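Local coordinates for protein DNA gyrase, B subunit, truncated (Myxococcus xanthus, PDB 3CWV) that probably acts as the ATP-binding B subunit of a type II topoisomerase, supporting ATP-dependent breakage, passage and rejoining of double-stranded DNA, at residues L56-D61 and V190-L195; Y36-V41 and S100-S105; E226-D231 and C241-C246. All coordinates share one frame; numbering follows the deposited sequence.

Contact 1: L56-D61 and V190-L195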
ATOM      1  N   LEU A  56       2.408  -4.651 -12.709  1.00 23.15           N
ATOM      2  CA  LEU A  56       3.808  -4.293 -12.556  1.00 22.09           C
ATOM      3  C   LEU A  56       4.646  -5.280 -13.376  1.00 25.24           C
ATOM      4  O   LEU A  56       4.491  -6.513 -13.282  1.00 24.01           O
ATOM      5  CB  LEU A  56       4.219  -4.322 -11.077  1.00 19.57           C
ATOM      6  CG  LEU A  56       5.697  -4.025 -10.825  1.00 25.86           C
ATOM      7  CD1 LEU A  56       5.966  -2.547 -11.189  1.00 20.91           C
ATOM      8  CD2 LEU A  56       6.123  -4.292  -9.383  1.00 24.57           C
ATOM      9  N   GLU A  57       5.547  -4.740 -14.171  1.00 25.68           N
ATOM     10  CA  GLU A  57       6.319  -5.567 -15.087  1.00 30.11           C
ATOM     11  C   GLU A  57       7.795  -5.234 -14.931  1.00 31.74           C
ATOM     12  O   GLU A  57       8.199  -4.064 -14.973  1.00 28.46           O
ATOM     13  CB  GLU A  57       5.836  -5.280 -16.499  1.00 30.65           C
ATOM     14  CG  GLU A  57       6.294  -6.181 -17.573  1.00 43.11           C
ATOM     15  CD  GLU A  57       5.552  -5.868 -18.865  1.00 51.38           C
ATOM     16  OE1 GLU A  57       6.122  -5.162 -19.730  1.00 56.99           O
ATOM     17  OE2 GLU A  57       4.382  -6.297 -18.991  1.00 52.05           O
ATOM     18  N   VAL A  58       8.604  -6.267 -14.717  1.00 33.93           N
ATOM     19  CA  VAL A  58      10.061  -6.108 -14.659  1.00 35.91           C
ATOM     20  C   VAL A  58      10.655  -6.790 -15.899  1.00 36.93           C
ATOM     21  O   VAL A  58      10.295  -7.914 -16.234  1.00 36.80           O
ATOM     22  CB  VAL A  58      10.661  -6.708 -13.358  1.00 36.82           C
ATOM     23  CG1 VAL A  58      12.133  -6.337 -13.212  1.00 39.69           C
ATOM     24  CG2 VAL A  58       9.900  -6.214 -12.170  1.00 37.75           C
ATOM     25  N   GLY A  59      11.511  -6.079 -16.605  1.00 37.79           N
ATOM     26  CA  GLY A  59      12.129  -6.630 -17.796  1.00 42.37           C
ATOM     27  C   GLY A  59      13.550  -7.036 -17.475  1.00 44.38           C
ATOM     28  O   GLY A  59      14.087  -6.673 -16.419  1.00 43.59           O
ATOM     29  N   GLY A  60      14.161  -7.782 -18.393  1.00 47.11           N
ATOM     30  CA  GLY A  60      15.561  -8.191 -18.263  1.00 47.33           C
ATOM     31  C   GLY A  60      16.535  -7.032 -18.359  1.00 47.89           C
ATOM     32  O   GLY A  60      17.656  -7.119 -17.866  1.00 51.20           O
ATOM     33  N   ASP A  61      16.108  -5.936 -18.978  1.00 47.28           N
ATOM     34  CA  ASP A  61      16.965  -4.766 -19.160  1.00 44.66           C
ATOM     35  C   ASP A  61      16.992  -3.792 -17.971  1.00 42.77           C
ATOM     36  O   ASP A  61      17.500  -2.673 -18.087  1.00 43.13           O
ATOM     37  CB  ASP A  61      16.535  -4.030 -20.413  1.00 46.83           C
ATOM     38  CG  ASP A  61      15.187  -3.358 -20.259  1.00 49.45           C
ATOM     39  OD1 ASP A  61      14.379  -3.800 -19.393  1.00 37.56           O
ATOM     40  OD2 ASP A  61      14.965  -2.372 -21.008  1.00 49.63           O
ATOM     41  N   VAL A 190      -4.141  -7.059  -8.859  1.00 23.90           N
ATOM     42  CA  VAL A 190      -2.767  -6.600  -8.972  1.00 23.82           C
ATOM     43  C   VAL A 190      -1.978  -7.746  -9.579  1.00 24.65           C
ATOM     44  O   VAL A 190      -2.100  -8.868  -9.108  1.00 25.82           O
ATOM     45  CB  VAL A 190      -2.116  -6.318  -7.601  1.00 24.23           C
ATOM     46  CG1 VAL A 190      -0.684  -5.818  -7.804  1.00 23.85           C
ATOM     47  CG2 VAL A 190      -2.924  -5.280  -6.797  1.00 23.72           C
ATOM     48  N   SER A 191      -1.191  -7.464 -10.617  1.00 23.98           N
ATOM     49  CA  SER A 191      -0.409  -8.497 -11.287  1.00 25.92           C
ATOM     50  C   SER A 191       1.071  -8.136 -11.295  1.00 26.94           C
ATOM     51  O   SER A 191       1.441  -6.959 -11.410  1.00 23.53           O
ATOM     52  CB  SER A 191      -0.883  -8.665 -12.730  1.00 28.38           C
ATOM     53  OG  SER A 191      -2.218  -9.160 -12.756  1.00 31.11           O
ATOM     54  N   PHE A 192       1.905  -9.163 -11.192  1.00 26.25           N
ATOM     55  CA  PHE A 192       3.332  -8.993 -11.337  1.00 28.79           C
ATOM     56  C   PHE A 192       3.793  -9.843 -12.532  1.00 29.42           C
ATOM     57  O   PHE A 192       3.614 -11.044 -12.526  1.00 27.61           O
ATOM     58  CB  PHE A 192       4.022  -9.410 -10.042  1.00 28.06           C
ATOM     59  CG  PHE A 192       5.495  -9.257 -10.089  1.00 34.65           C
ATOM     60  CD1 PHE A 192       6.070  -7.982 -10.083  1.00 33.73           C
ATOM     61  CD2 PHE A 192       6.326 -10.382 -10.148  1.00 34.93           C
ATOM     62  CE1 PHE A 192       7.463  -7.820 -10.138  1.00 37.22           C
ATOM     63  CE2 PHE A 192       7.719 -10.229 -10.213  1.00 36.28           C
ATOM     64  CZ  PHE A 192       8.288  -8.944 -10.198  1.00 30.12           C
ATOM     65  N   ALA A 193       4.366  -9.210 -13.557  1.00 28.74           N
ATOM     66  CA  ALA A 193       4.781  -9.897 -14.773  1.00 31.80           C
ATOM     67  C   ALA A 193       6.295  -9.973 -14.836  1.00 35.89           C
ATOM     68  O   ALA A 193       6.993  -8.962 -14.959  1.00 33.38           O
ATOM     69  CB  ALA A 193       4.238  -9.203 -16.004  1.00 31.33           C
ATOM     70  N   ASP A 194       6.785 -11.199 -14.698  1.00 39.98           N
ATOM     71  CA  ASP A 194       8.196 -11.533 -14.748  1.00 42.43           C
ATOM     72  C   ASP A 194       8.467 -11.974 -16.192  1.00 44.06           C
ATOM     73  O   ASP A 194       8.385 -13.161 -16.521  1.00 43.24           O
ATOM     74  CB  ASP A 194       8.415 -12.690 -13.778  1.00 44.42           C
ATOM     75  CG  ASP A 194       9.863 -12.885 -13.394  1.00 48.12           C
ATOM     76  OD1 ASP A 194      10.758 -12.622 -14.225  1.00 45.72           O
ATOM     77  OD2 ASP A 194      10.086 -13.325 -12.244  1.00 52.63           O
ATOM     78  N   LEU A 195       8.736 -11.010 -17.066  1.00 44.37           N
ATOM     79  CA  LEU A 195       8.843 -11.268 -18.510  1.00 45.96           C
ATOM     80  C   LEU A 195       9.873 -12.346 -18.887  1.00 46.87           C
ATOM     81  O   LEU A 195       9.674 -13.125 -19.826  1.00 46.79           O
ATOM     82  CB  LEU A 195       9.167  -9.968 -19.244  1.00 47.03           C
ATOM     83  CG  LEU A 195       8.104  -8.873 -19.116  1.00 48.64           C
ATOM     84  CD1 LEU A 195       8.429  -7.698 -20.034  1.00 53.83           C
ATOM     85  CD2 LEU A 195       6.721  -9.452 -19.440  1.00 48.76           C
TER
HETATM   86  O   HOH W   1      11.902 -10.352 -15.649  1.00 43.46           O
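Leu56 and Phe192 lie side by side on one face of the sheet and point the same way. Leu56 brings CD2 to the edge of the Phe192 ring, in its plane, with CD2 3.8 Å from Phe192 CD1. Val58, two residues on, shares this face and crosses the ring obliquely. Its CG2 is anti to the carbonyl carbon and sits 3.6 Å from Phe192 CE1. The ring atoms CD1, CE1 and CZ thus meet one methyl of Leu56 and one of Val58.

Glu57 and Ala193 share the other face, and Leu195 turns toward Glu57. Glu57 CG is anti to the backbone N (chi1 -169°), and the chain runs on extended. It crosses Leu195 at about a right angle. Leu195 CG and its methyls touch Glu57 CG and CD, and Leu195 CD1 is 3.4 Å from Glu57 OE1. Ala193 CB lies 4.0 Å from Glu57 CG.

Strands 53-58 and 189-194 run parallel here, inside the eight-stranded mixed sheet of what is probably the GHKL-type ATPase domain of GyrB. Ser191 O accepts from Leu56 N, Leu56 O from Ala193 N at 2.7 Å, and Ala193 O from Val58 N at 3.1 Å. The bond into Ser191 O is almost straight at its hydrogen (179°). Past the last direct bond, a water donates to Val58 O and to Asp194 OD1, at 2.9 Å from the latter.

The two faces differ in chemistry. Leu56, Val58 and Phe192 form an apolar patch, with Asp194 at its end and Arg171 and Ser175 of helix 171-184 against it. On the other face, Leu195 covers the aliphatic part of Glu57, whose carboxylate has a weak, long ion pair with Arg154.

Contact 2: Y36-V41 and S100-S105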
ATOM      1  N   TYR A  36       8.295   1.384  -5.501  1.00 19.57           N
ATOM      2  CA  TYR A  36       7.280   1.530  -4.440  1.00 22.44           C
ATOM      3  C   TYR A  36       6.504   2.845  -4.617  1.00 21.14           C
ATOM      4  O   TYR A  36       5.296   2.891  -4.341  1.00 23.63           O
ATOM      5  CB  TYR A  36       7.921   1.499  -3.045  1.00 26.00           C
ATOM      6  CG  TYR A  36       8.657   0.197  -2.710  1.00 28.33           C
ATOM      7  CD1 TYR A  36       8.305  -1.021  -3.305  1.00 24.84           C
ATOM      8  CD2 TYR A  36       9.687   0.196  -1.768  1.00 30.57           C
ATOM      9  CE1 TYR A  36       8.988  -2.217  -2.965  1.00 24.94           C
ATOM     10  CE2 TYR A  36      10.380  -0.981  -1.444  1.00 32.30           C
ATOM     11  CZ  TYR A  36      10.019  -2.165  -2.037  1.00 33.64           C
ATOM     12  OH  TYR A  36      10.700  -3.306  -1.715  1.00 33.94           O
ATOM     13  N   PHE A  37       7.185   3.906  -5.062  1.00 18.57           N
ATOM     14  CA  PHE A  37       6.489   5.188  -5.318  1.00 20.22           C
ATOM     15  C   PHE A  37       5.398   5.014  -6.389  1.00 21.98           C
ATOM     16  O   PHE A  37       4.288   5.578  -6.278  1.00 22.63           O
ATOM     17  CB  PHE A  37       7.452   6.319  -5.747  1.00 19.44           C
ATOM     18  CG  PHE A  37       8.511   6.704  -4.703  1.00 20.62           C
ATOM     19  CD1 PHE A  37       8.284   6.535  -3.347  1.00 21.25           C
ATOM     20  CD2 PHE A  37       9.709   7.288  -5.119  1.00 22.32           C
ATOM     21  CE1 PHE A  37       9.268   6.939  -2.385  1.00 28.25           C
ATOM     22  CE2 PHE A  37      10.680   7.683  -4.190  1.00 27.93           C
ATOM     23  CZ  PHE A  37      10.458   7.508  -2.821  1.00 22.63           C
ATOM     24  N   LEU A  38       5.718   4.292  -7.463  1.00 21.65           N
ATOM     25  CA  LEU A  38       4.687   3.960  -8.487  1.00 25.03           C
ATOM     26  C   LEU A  38       3.511   3.150  -7.931  1.00 24.66           C
ATOM     27  O   LEU A  38       2.339   3.486  -8.157  1.00 22.28           O
ATOM     28  CB  LEU A  38       5.298   3.247  -9.702  1.00 25.34           C
ATOM     29  CG  LEU A  38       5.764   4.098 -10.872  1.00 35.57           C
ATOM     30  CD1 LEU A  38       6.451   3.187 -11.883  1.00 31.35           C
ATOM     31  CD2 LEU A  38       4.563   4.848 -11.557  1.00 30.68           C
ATOM     32  N   LEU A  39       3.797   2.047  -7.254  1.00 23.11           N
ATOM     33  CA  LEU A  39       2.755   1.272  -6.567  1.00 25.25           C
ATOM     34  C   LEU A  39       1.887   2.112  -5.613  1.00 25.01           C
ATOM     35  O   LEU A  39       0.660   1.908  -5.536  1.00 26.78           O
ATOM     36  CB  LEU A  39       3.382   0.085  -5.791  1.00 25.09           C
ATOM     37  CG  LEU A  39       3.962  -0.978  -6.744  1.00 26.50           C
ATOM     38  CD1 LEU A  39       4.804  -2.008  -5.958  1.00 28.62           C
ATOM     39  CD2 LEU A  39       2.852  -1.662  -7.493  1.00 20.49           C
ATOM     40  N   ASP A  40       2.506   3.064  -4.904  1.00 23.83           N
ATOM     41  CA  ASP A  40       1.749   3.959  -4.008  1.00 24.03           C
ATOM     42  C   ASP A  40       0.748   4.855  -4.790  1.00 25.65           C
ATOM     43  O   ASP A  40      -0.345   5.181  -4.288  1.00 23.67           O
ATOM     44  CB  ASP A  40       2.675   4.849  -3.188  1.00 25.13           C
ATOM     45  CG  ASP A  40       3.434   4.095  -2.058  1.00 27.98           C
ATOM     46  OD1 ASP A  40       3.117   2.929  -1.737  1.00 31.22           O
ATOM     47  OD2 ASP A  40       4.373   4.710  -1.498  1.00 35.80           O
ATOM     48  N   VAL A  41       1.149   5.301  -5.982  1.00 23.62           N
ATOM     49  CA  VAL A  41       0.234   6.027  -6.880  1.00 25.27           C
ATOM     50  C   VAL A  41      -1.024   5.194  -7.188  1.00 25.07           C
ATOM     51  O   VAL A  41      -2.163   5.686  -7.079  1.00 27.05           O
ATOM     52  CB  VAL A  41       0.904   6.412  -8.235  1.00 25.34           C
ATOM     53  CG1 VAL A  41      -0.138   7.076  -9.152  1.00 23.31           C
ATOM     54  CG2 VAL A  41       2.042   7.374  -8.028  1.00 21.07           C
ATOM     55  N   SER A 100       1.978  12.730  -4.950  1.00 23.71           N
ATOM     56  CA  SER A 100       2.606  11.431  -4.828  1.00 22.25           C
ATOM     57  C   SER A 100       4.088  11.684  -5.005  1.00 20.21           C
ATOM     58  O   SER A 100       4.485  12.804  -5.206  1.00 21.51           O
ATOM     59  CB  SER A 100       2.111  10.469  -5.911  1.00 20.39           C
ATOM     60  OG  SER A 100       2.672  10.803  -7.188  1.00 24.80           O
ATOM     61  N   MET A 101       4.892  10.622  -4.955  1.00 21.78           N
ATOM     62  CA  MET A 101       6.302  10.706  -5.244  1.00 21.14           C
ATOM     63  C   MET A 101       6.564  10.261  -6.686  1.00 20.27           C
ATOM     64  O   MET A 101       7.698   9.944  -7.055  1.00 22.03           O
ATOM     65  CB  MET A 101       7.100   9.808  -4.268  1.00 21.60           C
ATOM     66  CG  MET A 101       6.890  10.155  -2.760  1.00 27.65           C
ATOM     67  SD  MET A 101       7.668  11.731  -2.392  1.00 25.12           S
ATOM     68  CE  MET A 101       9.393  11.249  -2.297  1.00 36.09           C
ATOM     69  N   LEU A 102       5.529  10.234  -7.530  1.00 19.51           N
ATOM     70  CA  LEU A 102       5.776   9.967  -8.950  1.00 21.47           C
ATOM     71  C   LEU A 102       6.921  10.753  -9.607  1.00 21.01           C
ATOM     72  O   LEU A 102       7.712  10.178 -10.378  1.00 21.13           O
ATOM     73  CB  LEU A 102       4.466  10.146  -9.787  1.00 19.09           C
ATOM     74  CG  LEU A 102       4.570  10.030 -11.305  1.00 25.49           C
ATOM     75  CD1 LEU A 102       5.033   8.624 -11.732  1.00 23.00           C
ATOM     76  CD2 LEU A 102       3.195  10.431 -11.964  1.00 21.72           C
ATOM     77  N   VAL A 103       6.994  12.064  -9.372  1.00 18.71           N
ATOM     78  CA  VAL A 103       7.989  12.874 -10.042  1.00 20.00           C
ATOM     79  C   VAL A 103       9.415  12.447  -9.632  1.00 23.51           C
ATOM     80  O   VAL A 103      10.337  12.638 -10.392  1.00 19.96           O
ATOM     81  CB  VAL A 103       7.824  14.381  -9.774  1.00 21.73           C
ATOM     82  CG1 VAL A 103       8.153  14.767  -8.318  1.00 23.05           C
ATOM     83  CG2 VAL A 103       8.744  15.216 -10.744  1.00 23.00           C
ATOM     84  N   VAL A 104       9.559  11.855  -8.451  1.00 20.13           N
ATOM     85  CA  VAL A 104      10.898  11.351  -8.043  1.00 21.51           C
ATOM     86  C   VAL A 104      11.316  10.171  -8.914  1.00 20.69           C
ATOM     87  O   VAL A 104      12.438  10.120  -9.379  1.00 22.47           O
ATOM     88  CB  VAL A 104      10.923  10.985  -6.569  1.00 23.26           C
ATOM     89  CG1 VAL A 104      12.345  10.464  -6.133  1.00 21.76           C
ATOM     90  CG2 VAL A 104      10.556  12.202  -5.759  1.00 21.75           C
ATOM     91  N   SER A 105      10.412   9.219  -9.130  1.00 21.61           N
ATOM     92  CA  SER A 105      10.727   8.067  -9.971  1.00 23.19           C
ATOM     93  C   SER A 105      11.075   8.520 -11.372  1.00 21.61           C
ATOM     94  O   SER A 105      12.024   8.023 -11.974  1.00 19.23           O
ATOM     95  CB  SER A 105       9.591   7.056  -9.995  1.00 23.69           C
ATOM     96  OG  SER A 105       9.345   6.588  -8.687  1.00 23.82           O
TER
HETATM   97  O   HOH W   2       4.027   7.884  -4.467  1.00 22.77           O
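Ser100 OG has two polar partners, Leu102 N and Gly97 O, and touches Val41. It accepts from Leu102 N at 2.9 Å, an ST turn. OG stands between the backbone N and the carbonyl carbon (chi1 74°). Val41 CG2 touches it at 3.6 Å. Met101, at the N-cap position, follows directly and leads into helix 102-107.

Met101 CB lies over one face of the Phe37 ring, 3.6 Å from the ring centroid and offset toward the rim, a CH-pi contact. The chain then bends at chi2 and chi3, and CE comes to 3.9 Å from Phe37 CZ. SD makes a more distant, oblique Met-aromatic contact. Ser105 OG is in the ring plane at its edge, 3.5 Å from Phe37 CB, and is hydrogen-bonded to Leu34 O. Beside this, Leu38 CD2 meets Leu102 CD1 at 3.8 Å.

A water bridges the backbones, donating to Phe37 O and accepting from Met101 N, each at 2.9 Å. No direct hydrogen bond joins the segments. Helix 28-47, which packs on the sheet of the probable GHKL-type ATPase domain, therefore meets the start of helix 102-107 through apolar packing and this water, while both serine hydroxyls have polar partners.

Contact 3: E226-D231 and C241-C246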
ATOM      1  N   GLU A 226     -11.736 -19.244  10.536  1.00 41.64           N
ATOM      2  CA  GLU A 226     -11.892 -17.962   9.853  1.00 43.11           C
ATOM      3  C   GLU A 226     -11.333 -16.851  10.740  1.00 42.06           C
ATOM      4  O   GLU A 226     -11.566 -16.846  11.961  1.00 39.70           O
ATOM      5  CB  GLU A 226     -13.369 -17.723   9.506  1.00 45.23           C
ATOM      6  CG  GLU A 226     -13.608 -17.049   8.163  1.00 53.42           C
ATOM      7  CD  GLU A 226     -13.102 -17.862   6.974  1.00 61.28           C
ATOM      8  OE1 GLU A 226     -13.340 -19.091   6.922  1.00 65.18           O
ATOM      9  OE2 GLU A 226     -12.468 -17.265   6.081  1.00 65.46           O
ATOM     10  N   PRO A 227     -10.553 -15.921  10.143  1.00 39.96           N
ATOM     11  CA  PRO A 227     -10.012 -14.856  10.977  1.00 37.08           C
ATOM     12  C   PRO A 227     -11.120 -13.989  11.548  1.00 33.40           C
ATOM     13  O   PRO A 227     -12.218 -13.898  10.967  1.00 32.48           O
ATOM     14  CB  PRO A 227      -9.126 -14.056   9.996  1.00 37.96           C
ATOM     15  CG  PRO A 227      -8.774 -15.049   8.919  1.00 37.65           C
ATOM     16  CD  PRO A 227     -10.083 -15.807   8.748  1.00 39.82           C
ATOM     17  N   VAL A 228     -10.851 -13.380  12.693  1.00 34.14           N
ATOM     18  CA  VAL A 228     -11.733 -12.332  13.204  1.00 34.38           C
ATOM     19  C   VAL A 228     -11.477 -11.070  12.381  1.00 35.83           C
ATOM     20  O   VAL A 228     -10.330 -10.677  12.218  1.00 35.67           O
ATOM     21  CB  VAL A 228     -11.470 -12.028  14.684  1.00 34.18           C
ATOM     22  CG1 VAL A 228     -12.398 -10.906  15.163  1.00 36.78           C
ATOM     23  CG2 VAL A 228     -11.659 -13.273  15.532  1.00 35.72           C
ATOM     24  N   VAL A 229     -12.531 -10.435  11.870  1.00 35.13           N
ATOM     25  CA  VAL A 229     -12.355  -9.305  10.956  1.00 36.07           C
ATOM     26  C   VAL A 229     -13.236  -8.122  11.326  1.00 36.83           C
ATOM     27  O   VAL A 229     -14.343  -8.295  11.837  1.00 36.13           O
ATOM     28  CB  VAL A 229     -12.647  -9.696   9.476  1.00 36.17           C
ATOM     29  CG1 VAL A 229     -11.850 -10.917   9.089  1.00 37.89           C
ATOM     30  CG2 VAL A 229     -14.124  -9.975   9.255  1.00 43.19           C
ATOM     31  N   PHE A 230     -12.735  -6.919  11.063  1.00 34.95           N
ATOM     32  CA  PHE A 230     -13.509  -5.683  11.191  1.00 34.38           C
ATOM     33  C   PHE A 230     -13.197  -4.784  10.010  1.00 34.11           C
ATOM     34  O   PHE A 230     -12.090  -4.831   9.458  1.00 32.90           O
ATOM     35  CB  PHE A 230     -13.168  -4.958  12.494  1.00 36.38           C
ATOM     36  CG  PHE A 230     -13.428  -5.772  13.721  1.00 38.57           C
ATOM     37  CD1 PHE A 230     -14.733  -5.996  14.157  1.00 39.69           C
ATOM     38  CD2 PHE A 230     -12.378  -6.309  14.445  1.00 39.49           C
ATOM     39  CE1 PHE A 230     -14.979  -6.745  15.292  1.00 41.43           C
ATOM     40  CE2 PHE A 230     -12.624  -7.062  15.582  1.00 44.78           C
ATOM     41  CZ  PHE A 230     -13.924  -7.280  16.000  1.00 39.88           C
ATOM     42  N   ASP A 231     -14.186  -4.011   9.576  1.00 30.68           N
ATOM     43  CA  ASP A 231     -13.981  -3.047   8.516  1.00 34.84           C
ATOM     44  C   ASP A 231     -14.994  -1.957   8.791  1.00 35.63           C
ATOM     45  O   ASP A 231     -16.194  -2.207   8.690  1.00 34.54           O
ATOM     46  CB  ASP A 231     -14.276  -3.678   7.146  1.00 34.15           C
ATOM     47  CG  ASP A 231     -14.102  -2.700   5.981  1.00 39.57           C
ATOM     48  OD1 ASP A 231     -13.655  -1.529   6.166  1.00 37.22           O
ATOM     49  OD2 ASP A 231     -14.425  -3.115   4.844  1.00 40.61           O
ATOM     50  N   CYS A 241      -9.168  -4.647   9.882  1.00 33.21           N
ATOM     51  CA  CYS A 241      -8.419  -5.394  10.847  1.00 31.93           C
ATOM     52  C   CYS A 241      -8.703  -6.898  10.678  1.00 33.05           C
ATOM     53  O   CYS A 241      -9.824  -7.292  10.339  1.00 29.80           O
ATOM     54  CB  CYS A 241      -8.824  -4.901  12.240  1.00 35.02           C
ATOM     55  SG  CYS A 241      -8.099  -5.798  13.547  1.00 48.66           S
ATOM     56  N   ALA A 242      -7.682  -7.726  10.884  1.00 30.02           N
ATOM     57  CA  ALA A 242      -7.865  -9.197  10.899  1.00 32.53           C
ATOM     58  C   ALA A 242      -7.025  -9.799  12.015  1.00 31.95           C
ATOM     59  O   ALA A 242      -5.876  -9.408  12.199  1.00 31.20           O
ATOM     60  CB  ALA A 242      -7.471  -9.811   9.570  1.00 31.85           C
ATOM     61  N   LEU A 243      -7.589 -10.764  12.746  1.00 30.13           N
ATOM     62  CA  LEU A 243      -6.841 -11.459  13.795  1.00 28.93           C
ATOM     63  C   LEU A 243      -6.998 -12.980  13.638  1.00 30.52           C
ATOM     64  O   LEU A 243      -8.097 -13.483  13.423  1.00 32.95           O
ATOM     65  CB  LEU A 243      -7.307 -11.030  15.198  1.00 27.84           C
ATOM     66  CG  LEU A 243      -7.219  -9.536  15.563  1.00 31.51           C
ATOM     67  CD1 LEU A 243      -8.559  -8.857  15.306  1.00 36.56           C
ATOM     68  CD2 LEU A 243      -6.855  -9.386  17.033  1.00 40.58           C
ATOM     69  N   GLN A 244      -5.898 -13.697  13.786  1.00 31.20           N
ATOM     70  CA  GLN A 244      -5.894 -15.135  13.571  1.00 35.18           C
ATOM     71  C   GLN A 244      -4.932 -15.779  14.555  1.00 35.40           C
ATOM     72  O   GLN A 244      -3.730 -15.514  14.510  1.00 35.69           O
ATOM     73  CB  GLN A 244      -5.467 -15.467  12.126  1.00 34.64           C
ATOM     74  CG  GLN A 244      -5.346 -16.976  11.854  1.00 35.11           C
ATOM     75  CD  GLN A 244      -6.691 -17.664  11.930  1.00 35.62           C
ATOM     76  OE1 GLN A 244      -7.581 -17.370  11.148  1.00 36.05           O
ATOM     77  NE2 GLN A 244      -6.855 -18.556  12.903  1.00 37.43           N
ATOM     78  N   TRP A 245      -5.480 -16.614  15.443  1.00 36.09           N
ATOM     79  CA  TRP A 245      -4.703 -17.352  16.418  1.00 36.92           C
ATOM     80  C   TRP A 245      -4.413 -18.753  15.917  1.00 38.90           C
ATOM     81  O   TRP A 245      -5.259 -19.387  15.291  1.00 39.46           O
ATOM     82  CB  TRP A 245      -5.441 -17.445  17.750  1.00 36.30           C
ATOM     83  CG  TRP A 245      -5.366 -16.208  18.585  1.00 33.71           C
ATOM     84  CD1 TRP A 245      -4.386 -15.874  19.475  1.00 35.71           C
ATOM     85  CD2 TRP A 245      -6.321 -15.149  18.626  1.00 33.22           C
ATOM     86  NE1 TRP A 245      -4.678 -14.679  20.078  1.00 33.36           N
ATOM     87  CE2 TRP A 245      -5.859 -14.205  19.564  1.00 33.55           C
ATOM     88  CE3 TRP A 245      -7.521 -14.901  17.955  1.00 33.93           C
ATOM     89  CZ2 TRP A 245      -6.551 -13.033  19.848  1.00 32.11           C
ATOM     90  CZ3 TRP A 245      -8.211 -13.733  18.244  1.00 33.58           C
ATOM     91  CH2 TRP A 245      -7.719 -12.816  19.179  1.00 36.05           C
ATOM     92  N   CYS A 246      -3.197 -19.205  16.195  1.00 41.85           N
ATOM     93  CA  CYS A 246      -2.724 -20.529  15.843  1.00 44.92           C
ATOM     94  C   CYS A 246      -2.076 -21.084  17.101  1.00 48.34           C
ATOM     95  O   CYS A 246      -1.784 -20.331  18.027  1.00 48.43           O
ATOM     96  CB  CYS A 246      -1.704 -20.457  14.709  1.00 43.58           C
ATOM     97  SG  CYS A 246      -2.355 -19.761  13.167  1.00 40.99           S
TER
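This is an antiparallel pairing between the two arms of a beta hairpin, strands 228-234 and 237-245. It lies at the border of a five-stranded sheet, where strand 228-234 is an outermost strand, in a domain that probably matches the transducer domain of GyrB relatives. Val228 with Leu243 and Phe230 with Cys241 are hydrogen-bonded pairs. Val229 with Ala242, between them, is a non-hydrogen-bonded pair. Each hydrogen-bonded pair has two bonds. Leu243 N reaches Val228 O at 2.8 Å. Phe230 N reaches Cys241 O at 3.0 Å. Between the rungs, Ala242 CA makes a CA-H...O contact of 3.2 Å with Val228 O.

Val228, Phe230, Cys241 and Leu243 share one face. The Phe230 ring turns its edge to Cys241 SG, and its CE2 is 4.5 Å from Leu243 CD1. Val228 CG2 lies near the plane of the Trp245 ring, at its edge, 4.4 Å from CZ3.

Gln244 reaches across to Pro227. Its CG is anti to the backbone N (chi1 176°), and the chain bends at chi2. OE1 comes to 3.4 Å from Pro227 CG in van der Waals contact, as Pro227 N has no hydrogen to give. NE2 donates to Trp245 O at 3.0 Å from above the carbonyl plane, and is also bonded to His224 O.

Helix 328-345 packs over the Phe230 face, where Phe340 meets the Phe230 ring edge to face and also touches Leu243. Helix 208-217 covers the other, with Ala210 on Val229 and Val209 on Ala242. Strand 300-307 continues the sheet beyond strand 237-245, with backbone hydrogen bonds between Ala242 and Ile303 and between Gln244 and Thr301.

Overall arrangement
Contacts 1 and 2 lie in or against the eight-stranded sheet. Helix 28-47, used by contact 2, is followed in the chain by strand 53-58, used by contact 1. Their segments alternate along the sequence, and their centres are about 17 Å apart, with nearest atoms about 4 Å apart. Leu38 and Leu39 of contact 2 touch Leu66 of strand 64-70, the strand next to 53-58 in that sheet. Contact 3 comes later, in the separate five-stranded sheet. Its centre is about 32 Å from that of contact 1 and about 31 Å from that of contact 2. Contacts 2 and 3 lie on opposite sides of the chain's centre.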